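PDB 4U6I: ethanolamine utilization protein EutL from Clostridium perfringens, which probably serves as a trimeric shell protein, with tandem BMC domains, of the bacterial microcompartment in which ethanolamine is broken down. Local coordinates for residues A[123-128]-A[198-203]; A[170-175]-A[187-192]. All blocks are in the same frame, centred on the assembly; numbering follows the deposited sequence.

Interaction 1: residues A[123-128]-A[198-203]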
ATOM      1  N   TYR A 123      12.028 -16.322  -5.352  1.00 53.44           N
ATOM      2  CA  TYR A 123      11.003 -16.438  -6.383  1.00 52.38           C
ATOM      3  C   TYR A 123      10.117 -17.658  -6.175  1.00 53.32           C
ATOM      4  O   TYR A 123      10.486 -18.599  -5.474  1.00 53.90           O
ATOM      5  CB  TYR A 123      11.653 -16.515  -7.764  1.00 57.12           C
ATOM      6  CG  TYR A 123      12.539 -17.726  -7.932  1.00 55.53           C
ATOM      7  CD1 TYR A 123      13.880 -17.683  -7.576  1.00 62.08           C
ATOM      8  CD2 TYR A 123      12.032 -18.917  -8.435  1.00 56.25           C
ATOM      9  CE1 TYR A 123      14.692 -18.789  -7.722  1.00 64.73           C
ATOM     10  CE2 TYR A 123      12.838 -20.030  -8.584  1.00 62.69           C
ATOM     11  CZ  TYR A 123      14.167 -19.960  -8.226  1.00 60.08           C
ATOM     12  OH  TYR A 123      14.977 -21.061  -8.370  1.00 65.61           O
ATOM     13  N   TYR A 124       8.951 -17.626  -6.812  1.00 59.92           N
ATOM     14  CA  TYR A 124       7.974 -18.704  -6.746  1.00 52.29           C
ATOM     15  C   TYR A 124       7.710 -19.203  -8.159  1.00 52.70           C
ATOM     16  O   TYR A 124       7.411 -18.412  -9.052  1.00 56.27           O
ATOM     17  CB  TYR A 124       6.689 -18.201  -6.085  1.00 52.92           C
ATOM     18  CG  TYR A 124       5.670 -19.253  -5.698  1.00 50.48           C
ATOM     19  CD1 TYR A 124       6.011 -20.326  -4.885  1.00 58.35           C
ATOM     20  CD2 TYR A 124       4.349 -19.140  -6.111  1.00 49.62           C
ATOM     21  CE1 TYR A 124       5.066 -21.272  -4.519  1.00 53.24           C
ATOM     22  CE2 TYR A 124       3.402 -20.073  -5.751  1.00 50.10           C
ATOM     23  CZ  TYR A 124       3.763 -21.135  -4.955  1.00 52.47           C
ATOM     24  OH  TYR A 124       2.811 -22.063  -4.600  1.00 56.73           O
ATOM     25  N   ALA A 125       7.846 -20.507  -8.362  1.00 55.85           N
ATOM     26  CA  ALA A 125       7.622 -21.117  -9.669  1.00 54.87           C
ATOM     27  C   ALA A 125       6.930 -22.461  -9.480  1.00 55.97           C
ATOM     28  O   ALA A 125       7.562 -23.514  -9.535  1.00 57.88           O
ATOM     29  CB  ALA A 125       8.933 -21.281 -10.418  1.00 56.43           C
ATOM     30  N   GLN A 126       5.623 -22.401  -9.254  1.00 55.81           N
ATOM     31  CA  GLN A 126       4.839 -23.565  -8.865  1.00 56.09           C
ATOM     32  C   GLN A 126       3.880 -23.981  -9.971  1.00 61.09           C
ATOM     33  O   GLN A 126       3.080 -23.175 -10.448  1.00 55.90           O
ATOM     34  CB  GLN A 126       4.055 -23.264  -7.584  1.00 54.86           C
ATOM     35  CG  GLN A 126       3.198 -24.416  -7.078  1.00 81.04           C
ATOM     36  CD  GLN A 126       4.022 -25.603  -6.616  1.00 67.01           C
ATOM     37  OE1 GLN A 126       5.193 -25.462  -6.265  1.00 95.43           O
ATOM     38  NE2 GLN A 126       3.409 -26.781  -6.614  1.00 89.19           N
ATOM     39  N   CYS A 127       3.966 -25.245 -10.369  1.00 70.95           N
ATOM     40  CA  CYS A 127       3.039 -25.803 -11.342  1.00 59.54           C
ATOM     41  C   CYS A 127       1.823 -26.384 -10.633  1.00 59.63           C
ATOM     42  O   CYS A 127       1.944 -27.313  -9.837  1.00 65.63           O
ATOM     43  CB  CYS A 127       3.719 -26.883 -12.185  1.00 62.18           C
ATOM     44  SG  CYS A 127       2.620 -27.661 -13.396  1.00 69.27           S
ATOM     45  N   VAL A 128       0.655 -25.822 -10.920  1.00 60.76           N
ATOM     46  CA  VAL A 128      -0.603 -26.386 -10.450  1.00 59.00           C
ATOM     47  C   VAL A 128      -1.149 -27.290 -11.550  1.00 61.08           C
ATOM     48  O   VAL A 128      -1.676 -26.811 -12.553  1.00 61.04           O
ATOM     49  CB  VAL A 128      -1.630 -25.298 -10.095  1.00 57.14           C
ATOM     50  CG1 VAL A 128      -2.878 -25.923  -9.487  1.00 69.12           C
ATOM     51  CG2 VAL A 128      -1.020 -24.286  -9.131  1.00 55.21           C
ATOM     52  N   ALA A 198       7.605 -26.382 -18.062  1.00 68.00           N
ATOM     53  CA  ALA A 198       8.661 -25.779 -18.866  1.00 68.61           C
ATOM     54  C   ALA A 198       8.759 -24.279 -18.593  1.00 66.16           C
ATOM     55  O   ALA A 198       9.846 -23.703 -18.635  1.00 66.23           O
ATOM     56  CB  ALA A 198       8.412 -26.032 -20.343  1.00 70.48           C
ATOM     57  N   ALA A 199       7.620 -23.653 -18.319  1.00 64.22           N
ATOM     58  CA  ALA A 199       7.588 -22.224 -18.027  1.00 62.00           C
ATOM     59  C   ALA A 199       8.177 -21.945 -16.647  1.00 60.71           C
ATOM     60  O   ALA A 199       8.917 -20.980 -16.466  1.00 59.90           O
ATOM     61  CB  ALA A 199       6.165 -21.691 -18.116  1.00 60.62           C
ATOM     62  N   CYS A 200       7.845 -22.797 -15.681  1.00 60.84           N
ATOM     63  CA  CYS A 200       8.379 -22.675 -14.328  1.00 60.02           C
ATOM     64  C   CYS A 200       9.904 -22.742 -14.324  1.00 66.46           C
ATOM     65  O   CYS A 200      10.565 -21.975 -13.624  1.00 60.93           O
ATOM     66  CB  CYS A 200       7.815 -23.772 -13.421  1.00 65.90           C
ATOM     67  SG  CYS A 200       6.094 -23.535 -12.918  1.00 60.11           S
ATOM     68  N   ASP A 201      10.455 -23.664 -15.108  1.00 63.61           N
ATOM     69  CA  ASP A 201      11.899 -23.860 -15.158  1.00 65.36           C
ATOM     70  C   ASP A 201      12.602 -22.655 -15.776  1.00 64.90           C
ATOM     71  O   ASP A 201      13.626 -22.199 -15.268  1.00 69.08           O
ATOM     72  CB  ASP A 201      12.241 -25.128 -15.947  1.00 71.81           C
ATOM     73  CG  ASP A 201      11.787 -26.395 -15.243  1.00 69.24           C
ATOM     74  OD1 ASP A 201      11.623 -26.367 -14.005  1.00 77.81           O
ATOM     75  OD2 ASP A 201      11.602 -27.422 -15.928  1.00 85.75           O
ATOM     76  N   ALA A 202      12.052 -22.143 -16.872  1.00 64.51           N
ATOM     77  CA  ALA A 202      12.623 -20.977 -17.533  1.00 64.20           C
ATOM     78  C   ALA A 202      12.524 -19.744 -16.637  1.00 61.88           C
ATOM     79  O   ALA A 202      13.396 -18.875 -16.660  1.00 61.88           O
ATOM     80  CB  ALA A 202      11.925 -20.726 -18.858  1.00 64.43           C
ATOM     81  N   PHE A 203      11.456 -19.676 -15.849  1.00 60.08           N
ATOM     82  CA  PHE A 203      11.248 -18.559 -14.937  1.00 57.98           C
ATOM     83  C   PHE A 203      12.302 -18.571 -13.835  1.00 58.35           C
ATOM     84  O   PHE A 203      12.929 -17.552 -13.558  1.00 57.85           O
ATOM     85  CB  PHE A 203       9.842 -18.619 -14.332  1.00 56.33           C
ATOM     86  CG  PHE A 203       9.479 -17.410 -13.515  1.00 54.27           C
ATOM     87  CD1 PHE A 203       9.036 -16.249 -14.127  1.00 53.26           C
ATOM     88  CD2 PHE A 203       9.570 -17.438 -12.133  1.00 53.58           C
ATOM     89  CE1 PHE A 203       8.696 -15.136 -13.378  1.00 51.58           C
ATOM     90  CE2 PHE A 203       9.232 -16.327 -11.377  1.00 51.89           C
ATOM     91  CZ  PHE A 203       8.794 -15.176 -12.000  1.00 50.88           C
TER
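Ala125 and Cys200 mark the closest register of strand 123-128 and helix 198-203, whose axes run nearly antiparallel (171°) with a closest approach of 7.8 Å. The side chain of Ala125 points at the helix. Its CB meets the Cys200 CB at 4.1 Å and also rests near the Cys200 carbonyl oxygen. Cys200 turns its sulfur toward the later residues of the strand, with SG anti to its own carbonyl carbon (chi1 -74°). There SG lies against the strand backbone, 3.7 Å from Ala125 O and 3.7 Å from Cys127 N. One helical turn on, Phe203 extends its ring toward the start of the strand. CE2 leads, 3.6 Å from Tyr124 O, with Tyr123 CB and Ala125 CB also beside the ring. Leu150 and Ala152 of strand 147-152 and Leu161 of helix 154-167 pack on the same ring. The Tyr123 hydroxyl is hydrogen-bonded to Gln208 OE1, farther along helix 193-212. Cys127 adds a looser touch, CB to Cys200 SG at 4.2 Å. Its own sulfur is 5.4 Å from Cys200 SG, so the two cysteines form no disulfide. Between the two segments the contact is van der Waals packing; the polar tie, Tyr123 to Gln208, lies beyond 198-203.

Interaction 2: residues A[170-175]-A[187-192]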
ATOM      1  N   VAL A 170       2.525 -21.230 -23.704  1.00 67.48           N
ATOM      2  CA  VAL A 170       1.661 -20.852 -22.596  1.00 64.53           C
ATOM      3  C   VAL A 170       1.024 -19.490 -22.843  1.00 65.60           C
ATOM      4  O   VAL A 170       1.573 -18.658 -23.565  1.00 68.41           O
ATOM      5  CB  VAL A 170       2.435 -20.821 -21.261  1.00 67.38           C
ATOM      6  CG1 VAL A 170       2.844 -22.229 -20.850  1.00 67.46           C
ATOM      7  CG2 VAL A 170       3.657 -19.912 -21.367  1.00 61.97           C
ATOM      8  N   GLU A 171      -0.146 -19.285 -22.247  1.00 73.29           N
ATOM      9  CA  GLU A 171      -0.852 -18.011 -22.313  1.00 71.20           C
ATOM     10  C   GLU A 171      -0.788 -17.308 -20.966  1.00 63.97           C
ATOM     11  O   GLU A 171      -0.926 -17.949 -19.926  1.00 62.94           O
ATOM     12  CB  GLU A 171      -2.312 -18.218 -22.715  1.00 62.46           C
ATOM     13  CG  GLU A 171      -2.532 -18.479 -24.194  1.00 87.96           C
ATOM     14  CD  GLU A 171      -3.965 -18.866 -24.503  1.00 84.03           C
ATOM     15  OE1 GLU A 171      -4.862 -18.516 -23.707  1.00102.01           O
ATOM     16  OE2 GLU A 171      -4.195 -19.526 -25.540  1.00104.94           O
ATOM     17  N   MET A 172      -0.575 -15.997 -20.983  1.00 57.26           N
ATOM     18  CA  MET A 172      -0.654 -15.208 -19.761  1.00 55.03           C
ATOM     19  C   MET A 172      -2.119 -14.939 -19.445  1.00 54.76           C
ATOM     20  O   MET A 172      -2.790 -14.183 -20.146  1.00 90.27           O
ATOM     21  CB  MET A 172       0.120 -13.896 -19.894  1.00 54.19           C
ATOM     22  CG  MET A 172      -0.050 -12.960 -18.698  1.00 52.14           C
ATOM     23  SD  MET A 172       1.510 -12.416 -17.977  1.00 88.93           S
ATOM     24  CE  MET A 172       2.275 -11.597 -19.369  1.00 52.18           C
ATOM     25  N   CYS A 173      -2.605 -15.567 -18.380  1.00 54.01           N
ATOM     26  CA  CYS A 173      -4.005 -15.469 -17.996  1.00 53.98           C
ATOM     27  C   CYS A 173      -4.238 -14.297 -17.058  1.00 64.23           C
ATOM     28  O   CYS A 173      -5.212 -13.560 -17.201  1.00 77.67           O
ATOM     29  CB  CYS A 173      -4.461 -16.766 -17.333  1.00 71.25           C
ATOM     30  SG  CYS A 173      -4.404 -18.188 -18.418  1.00 90.86           S
ATOM     31  N   GLU A 174      -3.341 -14.142 -16.092  1.00 62.56           N
ATOM     32  CA  GLU A 174      -3.425 -13.042 -15.147  1.00 50.32           C
ATOM     33  C   GLU A 174      -2.044 -12.475 -14.855  1.00 57.37           C
ATOM     34  O   GLU A 174      -1.108 -13.211 -14.540  1.00 54.18           O
ATOM     35  CB  GLU A 174      -4.082 -13.494 -13.848  1.00 54.08           C
ATOM     36  CG  GLU A 174      -4.481 -12.329 -12.945  1.00 73.21           C
ATOM     37  CD  GLU A 174      -4.545 -12.708 -11.482  1.00 95.06           C
ATOM     38  OE1 GLU A 174      -4.166 -13.847 -11.145  1.00125.94           O
ATOM     39  OE2 GLU A 174      -4.969 -11.863 -10.666  1.00140.57           O
ATOM     40  N   PHE A 175      -1.940 -11.157 -14.957  1.00 51.72           N
ATOM     41  CA  PHE A 175      -0.692 -10.445 -14.735  1.00 52.33           C
ATOM     42  C   PHE A 175      -0.706  -9.776 -13.366  1.00 57.51           C
ATOM     43  O   PHE A 175      -1.593  -8.979 -13.071  1.00 45.87           O
ATOM     44  CB  PHE A 175      -0.487  -9.412 -15.850  1.00 54.86           C
ATOM     45  CG  PHE A 175       0.737  -8.557 -15.681  1.00 53.93           C
ATOM     46  CD1 PHE A 175       1.963  -9.121 -15.369  1.00 54.17           C
ATOM     47  CD2 PHE A 175       0.665  -7.186 -15.866  1.00 47.00           C
ATOM     48  CE1 PHE A 175       3.088  -8.331 -15.225  1.00 55.74           C
ATOM     49  CE2 PHE A 175       1.786  -6.393 -15.725  1.00 46.77           C
ATOM     50  CZ  PHE A 175       2.998  -6.966 -15.405  1.00 58.58           C
ATOM     51  N   ALA A 187       2.871 -13.657 -12.650  1.00 47.06           N
ATOM     52  CA  ALA A 187       1.698 -13.992 -13.443  1.00 47.62           C
ATOM     53  C   ALA A 187       1.231 -15.428 -13.246  1.00 48.44           C
ATOM     54  O   ALA A 187       1.971 -16.280 -12.750  1.00 48.87           O
ATOM     55  CB  ALA A 187       1.986 -13.750 -14.920  1.00 48.72           C
ATOM     56  N   LEU A 188      -0.015 -15.671 -13.635  1.00 48.85           N
ATOM     57  CA  LEU A 188      -0.533 -17.021 -13.806  1.00 50.11           C
ATOM     58  C   LEU A 188      -0.536 -17.337 -15.293  1.00 51.72           C
ATOM     59  O   LEU A 188      -1.180 -16.639 -16.076  1.00 51.95           O
ATOM     60  CB  LEU A 188      -1.944 -17.154 -13.228  1.00 49.88           C
ATOM     61  CG  LEU A 188      -2.112 -16.873 -11.731  1.00 52.96           C
ATOM     62  CD1 LEU A 188      -3.562 -17.080 -11.318  1.00 48.69           C
ATOM     63  CD2 LEU A 188      -1.188 -17.751 -10.897  1.00 48.66           C
ATOM     64  N   LEU A 189       0.199 -18.377 -15.679  1.00 53.27           N
ATOM     65  CA  LEU A 189       0.244 -18.820 -17.067  1.00 55.13           C
ATOM     66  C   LEU A 189      -0.474 -20.155 -17.195  1.00 57.61           C
ATOM     67  O   LEU A 189      -0.459 -20.955 -16.262  1.00 59.16           O
ATOM     68  CB  LEU A 189       1.685 -18.956 -17.561  1.00 55.86           C
ATOM     69  CG  LEU A 189       2.659 -17.812 -17.277  1.00 66.10           C
ATOM     70  CD1 LEU A 189       3.980 -18.087 -17.981  1.00 66.13           C
ATOM     71  CD2 LEU A 189       2.089 -16.464 -17.701  1.00 55.71           C
ATOM     72  N   THR A 190      -1.098 -20.396 -18.343  1.00 58.10           N
ATOM     73  CA  THR A 190      -1.795 -21.657 -18.579  1.00 60.16           C
ATOM     74  C   THR A 190      -1.299 -22.340 -19.843  1.00 62.28           C
ATOM     75  O   THR A 190      -0.764 -21.699 -20.746  1.00 62.63           O
ATOM     76  CB  THR A 190      -3.323 -21.455 -18.679  1.00 63.75           C
ATOM     77  OG1 THR A 190      -3.986 -22.708 -18.471  1.00 62.22           O
ATOM     78  CG2 THR A 190      -3.727 -20.876 -20.038  1.00 63.10           C
ATOM     79  N   GLY A 191      -1.495 -23.653 -19.890  1.00 69.51           N
ATOM     80  CA  GLY A 191      -1.063 -24.477 -21.001  1.00 66.62           C
ATOM     81  C   GLY A 191      -1.133 -25.925 -20.561  1.00 68.41           C
ATOM     82  O   GLY A 191      -1.799 -26.236 -19.573  1.00 70.21           O
ATOM     83  N   SER A 192      -0.453 -26.813 -21.278  1.00 72.36           N
ATOM     84  CA  SER A 192      -0.370 -28.208 -20.860  1.00 72.03           C
ATOM     85  C   SER A 192       0.434 -28.293 -19.568  1.00 73.77           C
ATOM     86  O   SER A 192       1.118 -27.340 -19.195  1.00 72.31           O
ATOM     87  CB  SER A 192       0.273 -29.071 -21.944  1.00 74.97           C
ATOM     88  OG  SER A 192       1.665 -28.823 -22.029  1.00 74.70           O
TER
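The carboxylate of Glu174 lies alongside Leu188, its OE1 3.3 Å from Leu188 CD1. On that face of the hairpin also stand Glu171 and Thr190. The opposite face carries Met172, the Phe175 ring, Ala187 and Leu189. Glu174 OE1 is buried here without a polar partner, which might raise the acid's pKa. Between the faces runs an antiparallel ladder. Glu171 and Thr190 exchange two backbone bonds, each 2.9 Å between N and O. A classic beta bulge follows: Cys173 N and, weakly, Glu174 N both point to Leu188 O. Beyond the bulge Leu188 N bonds to Glu174 O at 2.8 Å, and Phe175 pairs with Ala187 without hydrogen bonds. The bulge swings Cys173 toward the partner strand, where SG comes against the Thr190 side chain; its 3.2 Å to Thr190 CG2 is shorter than normal and doubtful in detail. On the far face the Met172 chain bends at chi2 (127°) and chi3 (60°), which carries SD to 3.4 Å from Ala187 CB. Leu189 CD2 fills in beside Met172 CB, and CD1 reaches Val170 CG2 at 3.9 Å. Thr190 OG1 bonds to Ala146 O. Helix 133-139 covers Leu188 and Glu174, while helix 154-167 covers Val170, Met172 and Ala187. Strand 147-152 pairs with 187-190 on its other side. Strand 171-176 is outermost within the chain, and there Glu22 of the second subunit accepts a hydrogen bond from Met172 N.

How the interactions relate
Interactions 1 and 2 use the same antiparallel sheet, with centres 11 Å apart. Strand 147-152 lies between strands 122-128 and 185-190 in the sheet. Strand 185-190 runs on into helix 193-212, which gives interaction 1 its helical half. The contacts meet directly where Ala199 CB packs on Leu189 CD1 at 4.2 Å. They also share third parties: Leu150 touches Cys200, Phe203 and Leu189, and Leu161 touches Phe203 and Ala187. Interaction 1 and the Val170, Met172, Ala187 and Leu189 side of interaction 2 join one largely apolar layer under helices 154-167 and 193-212. The subunit boundary concerns interaction 2, whose edge strand meets a second subunit; no other chain of the trimer touches interaction 1.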